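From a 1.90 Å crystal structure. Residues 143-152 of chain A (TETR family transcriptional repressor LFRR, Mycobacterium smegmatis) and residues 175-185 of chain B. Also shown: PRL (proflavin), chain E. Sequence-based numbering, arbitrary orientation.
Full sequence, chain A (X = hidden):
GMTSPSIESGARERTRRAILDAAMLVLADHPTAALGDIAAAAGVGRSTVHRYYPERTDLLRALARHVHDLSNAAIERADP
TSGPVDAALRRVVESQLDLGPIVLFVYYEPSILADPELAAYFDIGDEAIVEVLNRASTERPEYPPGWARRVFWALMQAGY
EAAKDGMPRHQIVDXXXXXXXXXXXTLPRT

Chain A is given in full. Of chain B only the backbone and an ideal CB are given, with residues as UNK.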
ATOM      1  N   TYR A 143      13.647 -15.371  -9.574  1.00 59.20           N
ATOM      2  CA  TYR A 143      12.967 -14.495  -8.629  1.00 53.86           C
ATOM      3  C   TYR A 143      13.821 -14.232  -7.397  1.00 49.80           C
ATOM      4  O   TYR A 143      14.190 -15.162  -6.683  1.00 47.43           O
ATOM      5  CB  TYR A 143      11.628 -15.097  -8.201  1.00 53.82           C
ATOM      6  CG  TYR A 143      10.468 -14.795  -9.127  1.00 51.42           C
ATOM      7  CD1 TYR A 143      10.111 -13.484  -9.420  1.00 54.83           C
ATOM      8  CD2 TYR A 143       9.715 -15.820  -9.687  1.00 49.98           C
ATOM      9  CE1 TYR A 143       9.045 -13.200 -10.255  1.00 50.44           C
ATOM     10  CE2 TYR A 143       8.649 -15.547 -10.525  1.00 47.02           C
ATOM     11  CZ  TYR A 143       8.315 -14.236 -10.804  1.00 48.31           C
ATOM     12  OH  TYR A 143       7.251 -13.952 -11.631  1.00 44.19           O
ATOM     13  N   PRO A 144      14.122 -12.951  -7.138  1.00 49.98           N
ATOM     14  CA  PRO A 144      14.940 -12.511  -6.006  1.00 52.95           C
ATOM     15  C   PRO A 144      14.415 -13.056  -4.686  1.00 59.95           C
ATOM     16  O   PRO A 144      13.301 -13.581  -4.640  1.00 59.50           O
ATOM     17  CB  PRO A 144      14.785 -10.991  -6.038  1.00 56.75           C
ATOM     18  CG  PRO A 144      14.456 -10.665  -7.453  1.00 57.79           C
ATOM     19  CD  PRO A 144      13.630 -11.818  -7.942  1.00 54.39           C
ATOM     20  N   PRO A 145      15.209 -12.926  -3.612  1.00 63.77           N
ATOM     21  CA  PRO A 145      14.828 -13.408  -2.280  1.00 60.91           C
ATOM     22  C   PRO A 145      13.484 -12.859  -1.813  1.00 53.09           C
ATOM     23  O   PRO A 145      13.302 -11.638  -1.756  1.00 48.75           O
ATOM     24  CB  PRO A 145      15.948 -12.853  -1.381  1.00 61.80           C
ATOM     25  CG  PRO A 145      16.571 -11.741  -2.200  1.00 60.65           C
ATOM     26  CD  PRO A 145      16.541 -12.302  -3.580  1.00 63.42           C
ATOM     27  N   GLY A 146      12.559 -13.756  -1.480  1.00 49.10           N
ATOM     28  CA  GLY A 146      11.299 -13.370  -0.863  1.00 40.94           C
ATOM     29  C   GLY A 146      10.366 -12.597  -1.781  1.00 34.95           C
ATOM     30  O   GLY A 146       9.450 -11.902  -1.328  1.00 26.92           O
ATOM     31  N   TRP A 147      10.591 -12.715  -3.084  1.00 33.63           N
ATOM     32  CA  TRP A 147       9.776 -11.962  -4.027  1.00 27.34           C
ATOM     33  C   TRP A 147       8.358 -12.535  -4.111  1.00 23.58           C
ATOM     34  O   TRP A 147       7.391 -11.787  -4.059  1.00 24.53           O
ATOM     35  CB  TRP A 147      10.420 -11.898  -5.414  1.00 25.33           C
ATOM     36  CG  TRP A 147       9.602 -11.081  -6.354  1.00 22.98           C
ATOM     37  CD1 TRP A 147       8.824 -11.543  -7.368  1.00 17.36           C
ATOM     38  CD2 TRP A 147       9.448  -9.653  -6.340  1.00 24.32           C
ATOM     39  NE1 TRP A 147       8.211 -10.492  -8.008  1.00 24.35           N
ATOM     40  CE2 TRP A 147       8.570  -9.319  -7.392  1.00 22.25           C
ATOM     41  CE3 TRP A 147       9.978  -8.624  -5.550  1.00 25.54           C
ATOM     42  CZ2 TRP A 147       8.196  -7.997  -7.674  1.00 24.94           C
ATOM     43  CZ3 TRP A 147       9.606  -7.301  -5.830  1.00 21.84           C
ATOM     44  CH2 TRP A 147       8.721  -7.005  -6.883  1.00 24.56           C
ATOM     45  N   ALA A 148       8.245 -13.856  -4.240  1.00 19.85           N
ATOM     46  CA  ALA A 148       6.937 -14.507  -4.331  1.00 27.17           C
ATOM     47  C   ALA A 148       6.047 -14.075  -3.176  1.00 21.83           C
ATOM     48  O   ALA A 148       4.875 -13.770  -3.366  1.00 19.03           O
ATOM     49  CB  ALA A 148       7.092 -16.040  -4.343  1.00 28.38           C
ATOM     50  N   ARG A 149       6.602 -14.048  -1.969  1.00 19.74           N
ATOM     51  CA  ARG A 149       5.830 -13.611  -0.801  1.00 18.43           C
ATOM     52  C   ARG A 149       5.327 -12.172  -0.977  1.00 14.55           C
ATOM     53  O   ARG A 149       4.168 -11.858  -0.701  1.00 16.89           O
ATOM     54  CB  ARG A 149       6.689 -13.715   0.458  1.00 22.37           C
ATOM     55  CG  ARG A 149       6.045 -13.143   1.705  1.00 21.70           C
ATOM     56  CD  ARG A 149       7.093 -13.039   2.824  1.00 27.23           C
ATOM     57  NE  ARG A 149       6.485 -12.990   4.149  1.00 22.16           N
ATOM     58  CZ  ARG A 149       7.035 -12.372   5.190  1.00 27.28           C
ATOM     59  NH1 ARG A 149       8.186 -11.737   5.039  1.00 28.28           N
ATOM     60  NH2 ARG A 149       6.437 -12.389   6.381  1.00 21.52           N
ATOM     61  N   ARG A 150       6.192 -11.300  -1.457  1.00 14.61           N
ATOM     62  CA  ARG A 150       5.791  -9.919  -1.722  1.00 17.24           C
ATOM     63  C   ARG A 150       4.677  -9.825  -2.745  1.00 16.02           C
ATOM     64  O   ARG A 150       3.804  -8.979  -2.630  1.00 16.26           O
ATOM     65  CB  ARG A 150       6.978  -9.108  -2.227  1.00 21.32           C
ATOM     66  CG  ARG A 150       8.131  -9.037  -1.266  1.00 27.92           C
ATOM     67  CD  ARG A 150       9.139  -7.996  -1.737  1.00 28.89           C
ATOM     68  NE  ARG A 150      10.360  -8.019  -0.940  1.00 34.46           N
ATOM     69  CZ  ARG A 150      10.523  -7.409   0.231  1.00 34.68           C
ATOM     70  NH1 ARG A 150       9.540  -6.715   0.784  1.00 27.57           N
ATOM     71  NH2 ARG A 150      11.691  -7.497   0.853  1.00 43.04           N
ATOM     72  N   VAL A 151       4.742 -10.656  -3.786  1.00 15.98           N
ATOM     73  CA  VAL A 151       3.759 -10.581  -4.860  1.00 14.66           C
ATOM     74  C   VAL A 151       2.399 -11.044  -4.352  1.00 21.75           C
ATOM     75  O   VAL A 151       1.374 -10.464  -4.694  1.00 18.81           O
ATOM     76  CB  VAL A 151       4.189 -11.448  -6.056  1.00 19.13           C
ATOM     77  CG1 VAL A 151       3.050 -11.577  -7.076  1.00 20.03           C
ATOM     78  CG2 VAL A 151       5.450 -10.887  -6.695  1.00 18.32           C
ATOM     79  N   PHE A 152       2.393 -12.085  -3.524  1.00 18.71           N
ATOM     80  CA  PHE A 152       1.143 -12.582  -2.964  1.00 12.61           C
ATOM     81  C   PHE A 152       0.410 -11.491  -2.180  1.00 12.73           C
ATOM     82  O   PHE A 152      -0.793 -11.275  -2.365  1.00 17.45           O
ATOM     83  CB  PHE A 152       1.396 -13.826  -2.046  1.00 15.18           C
ATOM     84  CG  PHE A 152       0.145 -14.313  -1.349  1.00 17.63           C
ATOM     85  CD1 PHE A 152      -0.725 -15.184  -1.990  1.00 14.92           C
ATOM     86  CD2 PHE A 152      -0.186 -13.862  -0.077  1.00 17.46           C
ATOM     87  CE1 PHE A 152      -1.897 -15.615  -1.368  1.00 18.88           C
ATOM     88  CE2 PHE A 152      -1.351 -14.282   0.546  1.00 17.00           C
ATOM     89  CZ  PHE A 152      -2.209 -15.154  -0.091  1.00 21.16           C
TER
ATOM     90  N   UNK B 175      11.965  -8.526 -11.862  1.00 24.84           N
ATOM     91  CA  UNK B 175      10.948  -9.244 -11.097  1.00 24.11           C
ATOM     92  C   UNK B 175       9.569  -8.650 -11.329  1.00 22.18           C
ATOM     93  O   UNK B 175       8.592  -9.377 -11.527  1.00 22.46           O
ATOM     94  CB  UNK B 175      11.284  -9.221  -9.605  1.00 24.11           C
ATOM     95  N   UNK B 176       9.476  -7.324 -11.304  1.00 21.40           N
ATOM     96  CA  UNK B 176       8.196  -6.693 -11.568  1.00 18.74           C
ATOM     97  C   UNK B 176       7.741  -7.076 -12.977  1.00 24.16           C
ATOM     98  O   UNK B 176       6.593  -7.467 -13.176  1.00 22.70           O
ATOM     99  CB  UNK B 176       8.290  -5.174 -11.412  1.00 18.74           C
ATOM    100  N   UNK B 177       8.645  -6.993 -13.949  1.00 21.47           N
ATOM    101  CA  UNK B 177       8.282  -7.347 -15.329  1.00 25.42           C
ATOM    102  C   UNK B 177       7.777  -8.793 -15.425  1.00 25.12           C
ATOM    103  O   UNK B 177       6.756  -9.065 -16.061  1.00 22.72           O
ATOM    104  CB  UNK B 177       9.484  -7.153 -16.256  1.00 25.42           C
ATOM    105  N   UNK B 178       8.484  -9.716 -14.778  1.00 26.54           N
ATOM    106  CA  UNK B 178       8.097 -11.130 -14.805  1.00 23.89           C
ATOM    107  C   UNK B 178       6.757 -11.369 -14.102  1.00 26.61           C
ATOM    108  O   UNK B 178       5.911 -12.110 -14.597  1.00 21.82           O
ATOM    109  CB  UNK B 178       9.185 -11.984 -14.150  1.00 23.89           C
ATOM    110  N   UNK B 179       6.550 -10.712 -12.964  1.00 24.29           N
ATOM    111  CA  UNK B 179       5.281 -10.804 -12.254  1.00 24.44           C
ATOM    112  C   UNK B 179       4.096 -10.277 -13.084  1.00 22.35           C
ATOM    113  O   UNK B 179       3.013 -10.864 -13.064  1.00 25.45           O
ATOM    114  CB  UNK B 179       5.375 -10.030 -10.937  1.00 24.44           C
ATOM    115  N   UNK B 180       4.291  -9.163 -13.791  1.00 24.13           N
ATOM    116  CA  UNK B 180       3.231  -8.613 -14.625  1.00 18.86           C
ATOM    117  C   UNK B 180       2.835  -9.584 -15.749  1.00 23.94           C
ATOM    118  O   UNK B 180       1.650  -9.765 -16.051  1.00 25.84           O
ATOM    119  CB  UNK B 180       3.675  -7.274 -15.218  1.00 18.86           C
ATOM    120  N   UNK B 181       3.835 -10.218 -16.348  1.00 20.13           N
ATOM    121  CA  UNK B 181       3.621 -10.965 -17.584  1.00 20.90           C
ATOM    122  C   UNK B 181       3.495 -12.479 -17.402  1.00 24.95           C
ATOM    123  O   UNK B 181       3.224 -13.191 -18.375  1.00 25.48           O
ATOM    124  CB  UNK B 181       4.773 -10.675 -18.548  1.00 20.90           C
ATOM    125  N   UNK B 182       3.713 -12.980 -16.183  1.00 20.74           N
ATOM    126  CA  UNK B 182       3.651 -14.437 -15.985  1.00 26.56           C
ATOM    127  C   UNK B 182       3.285 -14.928 -14.591  1.00 26.70           C
ATOM    128  O   UNK B 182       3.091 -16.122 -14.404  1.00 27.97           O
ATOM    129  CB  UNK B 182       5.009 -15.038 -16.352  1.00 26.56           C
ATOM    130  N   UNK B 183       3.191 -14.031 -13.617  1.00 21.89           N
ATOM    131  CA  UNK B 183       2.813 -14.438 -12.272  1.00 32.04           C
ATOM    132  C   UNK B 183       3.934 -15.197 -11.579  1.00 35.73           C
ATOM    133  O   UNK B 183       5.090 -15.080 -11.991  1.00 35.69           O
ATOM    134  CB  UNK B 183       1.549 -15.299 -12.316  1.00 32.04           C
ATOM    135  N   UNK B 184       3.604 -15.985 -10.552  1.00 32.65           N
ATOM    136  CA  UNK B 184       4.630 -16.613  -9.702  1.00 27.68           C
ATOM    137  C   UNK B 184       4.476 -18.110  -9.419  1.00 25.96           C
ATOM    138  O   UNK B 184       5.421 -18.742  -8.972  1.00 30.25           O
ATOM    139  CB  UNK B 184       4.659 -15.881  -8.359  1.00 27.68           C
ATOM    140  N   UNK B 185       3.297 -18.680  -9.631  1.00 23.84           N
ATOM    141  CA  UNK B 185       3.119 -20.101  -9.356  1.00 25.91           C
ATOM    142  C   UNK B 185       2.500 -20.789 -10.547  1.00 27.43           C
ATOM    143  O   UNK B 185       2.019 -20.136 -11.478  1.00 26.61           O
ATOM    144  CB  UNK B 185       2.254 -20.314  -8.112  1.00 25.91           C
TER
HETATM  145  C1  PRL E1188       2.752 -12.056   7.470  1.00 21.38           C
HETATM  146  C2  PRL E1188       1.669 -12.541   8.215  1.00 17.50           C
HETATM  147  C3  PRL E1188       0.402 -11.974   8.034  1.00 20.88           C
HETATM  148  C4  PRL E1188       0.212 -10.950   7.111  1.00 23.19           C
HETATM  149  C5  PRL E1188       1.841  -7.925   3.847  1.00 28.97           C
HETATM  150  C6  PRL E1188       2.886  -7.397   3.083  1.00 26.39           C
HETATM  151  C7  PRL E1188       4.164  -7.916   3.214  1.00 30.75           C
HETATM  152  C8  PRL E1188       4.409  -8.947   4.107  1.00 28.04           C
HETATM  153  C9  PRL E1188       3.621 -10.511   5.790  1.00 27.36           C
HETATM  154  N10 PRL E1188       1.089  -9.470   5.488  1.00 26.53           N
HETATM  155  C11 PRL E1188       1.290 -10.466   6.379  1.00 26.14           C
HETATM  156  C12 PRL E1188       3.376  -9.471   4.882  1.00 29.14           C
HETATM  157  C13 PRL E1188       2.561 -11.019   6.548  1.00 20.65           C
HETATM  158  C14 PRL E1188       2.094  -8.967   4.741  1.00 24.05           C
HETATM  159  N15 PRL E1188      -0.646 -12.436   8.749  1.00 25.09           N
HETATM  160  N16 PRL E1188       2.667  -6.390   2.201  1.00 35.97           N

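Position 175 lies in a helix, and its CA-to-CB bond points toward chain A. The ideal CB sits 3.5 Å from Trp A147 CE2 and 3.9 Å from Pro A144 CD, so the space beyond it is already taken and a very small side chain fits best. The residue is Ala B175. Its CB lies over the face of the indole, 3.6 Å from the centroid of the five-membered ring, a CH-pi contact, and also packs against Pro A144.

At 176 the CA-to-CB bond points away, yet the ideal CB is 4.7 Å from Trp A147 CZ2, so a flexible or branched apolar chain could still touch the indole. Ile B176 does so, with CG1 3.8 Å from Trp A147 CH2.

Position 177 is out of reach of chain A; it is Met B177.

Position 178 points toward chain A, its ideal CB 3.7 Å from Tyr A143 OH. A small or modest side chain suits this spot, polar or not. Thr B178 places CG2 3.2 Å from Tyr A143 OH, while OG1 is hydrogen-bonded to a residue adjoining the stretch.

Position 179 faces the indole N-H: the ideal CB is 4.1 Å from Trp A147 NE1 and 4.3 Å from Val A151 CG2. A donor so close calls for a compact acceptor, such as the hydroxyl of serine or threonine. Ser B179, with chi1 in the m well, accepts a nearly linear hydrogen bond from Trp A147 NE1 to OG (2.8 Å, 172°). The same OG donates to Ala B175 O at 3.0 Å, so the hydroxyl uses both its capacities.

Position 180 points away and 181 is out of reach, so chain A constrains neither. They are Leu B180 and Thr B181; Thr B181 OG1 donates to Met B177 O (3.0 Å).

Position 182 is sideways, 5.3 Å from ideal CB to Tyr A143 OH, with room for a small polar group. Ser B182 turns its OG back to donate to Thr B178 O (2.7 Å).

At 183 phi is 72°, which by itself favours glycine. Gly B183 leaves helical geometry here, and its O receives a very short hydrogen bond from Tyr A143 OH (2.5 Å).

Position 184 points toward an apolar pocket of Tyr A143, Ala A148 and Val A151, inviting isoleucine, leucine, valine or methionine. Ile B184 sends CG2 to 3.8 Å from Tyr A143 CZ and 4.0 Å from Val A151 CG1, and CD1 to 4.0 Å from Ala A148 CB.

Position 185 is sideways and beyond contact; it is Ile B185.

Chain B 175-185: AIMTSLTSGII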
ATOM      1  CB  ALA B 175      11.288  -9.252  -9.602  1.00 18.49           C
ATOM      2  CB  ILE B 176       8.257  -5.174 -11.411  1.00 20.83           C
ATOM      3  CG1 ILE B 176       8.442  -4.811  -9.928  1.00 20.42           C
ATOM      4  CG2 ILE B 176       6.982  -4.516 -11.970  1.00 22.72           C
ATOM      5  CD1 ILE B 176       8.682  -3.299  -9.723  1.00 24.82           C
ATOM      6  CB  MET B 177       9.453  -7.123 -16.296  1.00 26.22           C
ATOM      7  CG  MET B 177       9.748  -5.676 -16.601  1.00 26.37           C
ATOM      8  SD  MET B 177       8.401  -4.863 -17.493  1.00 26.81           S
ATOM      9  CE  MET B 177       8.441  -5.705 -19.084  1.00 24.86           C
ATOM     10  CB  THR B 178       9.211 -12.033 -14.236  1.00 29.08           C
ATOM     11  OG1 THR B 178      10.429 -11.775 -14.944  1.00 30.77           O
ATOM     12  CG2 THR B 178       8.859 -13.499 -14.390  1.00 31.76           C
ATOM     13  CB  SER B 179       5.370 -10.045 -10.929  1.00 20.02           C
ATOM     14  OG  SER B 179       6.302 -10.668 -10.075  1.00 27.94           O
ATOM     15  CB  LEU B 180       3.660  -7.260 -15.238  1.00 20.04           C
ATOM     16  CG  LEU B 180       3.704  -6.069 -14.265  1.00 21.96           C
ATOM     17  CD1 LEU B 180       4.533  -4.900 -14.826  1.00 22.23           C
ATOM     18  CD2 LEU B 180       2.284  -5.609 -13.876  1.00 21.48           C
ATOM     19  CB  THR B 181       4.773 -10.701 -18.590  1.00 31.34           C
ATOM     20  OG1 THR B 181       5.998 -11.212 -18.060  1.00 31.95           O
ATOM     21  CG2 THR B 181       4.940  -9.199 -18.844  1.00 28.68           C
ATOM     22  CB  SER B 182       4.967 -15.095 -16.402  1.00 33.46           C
ATOM     23  OG  SER B 182       6.026 -14.617 -15.602  1.00 39.92           O
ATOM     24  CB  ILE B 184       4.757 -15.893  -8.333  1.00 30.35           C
ATOM     25  CG1 ILE B 184       3.397 -15.841  -7.624  1.00 30.61           C
ATOM     26  CG2 ILE B 184       5.293 -14.495  -8.517  1.00 31.31           C
ATOM     27  CD1 ILE B 184       3.481 -15.583  -6.114  1.00 30.73           C
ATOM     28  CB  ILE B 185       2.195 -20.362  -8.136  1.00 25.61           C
ATOM     29  CG1 ILE B 185       0.853 -19.632  -8.312  1.00 29.19           C
ATOM     30  CG2 ILE B 185       2.878 -19.940  -6.841  1.00 29.48           C
ATOM     31  CD1 ILE B 185      -0.270 -20.159  -7.417  1.00 30.77           C
TER
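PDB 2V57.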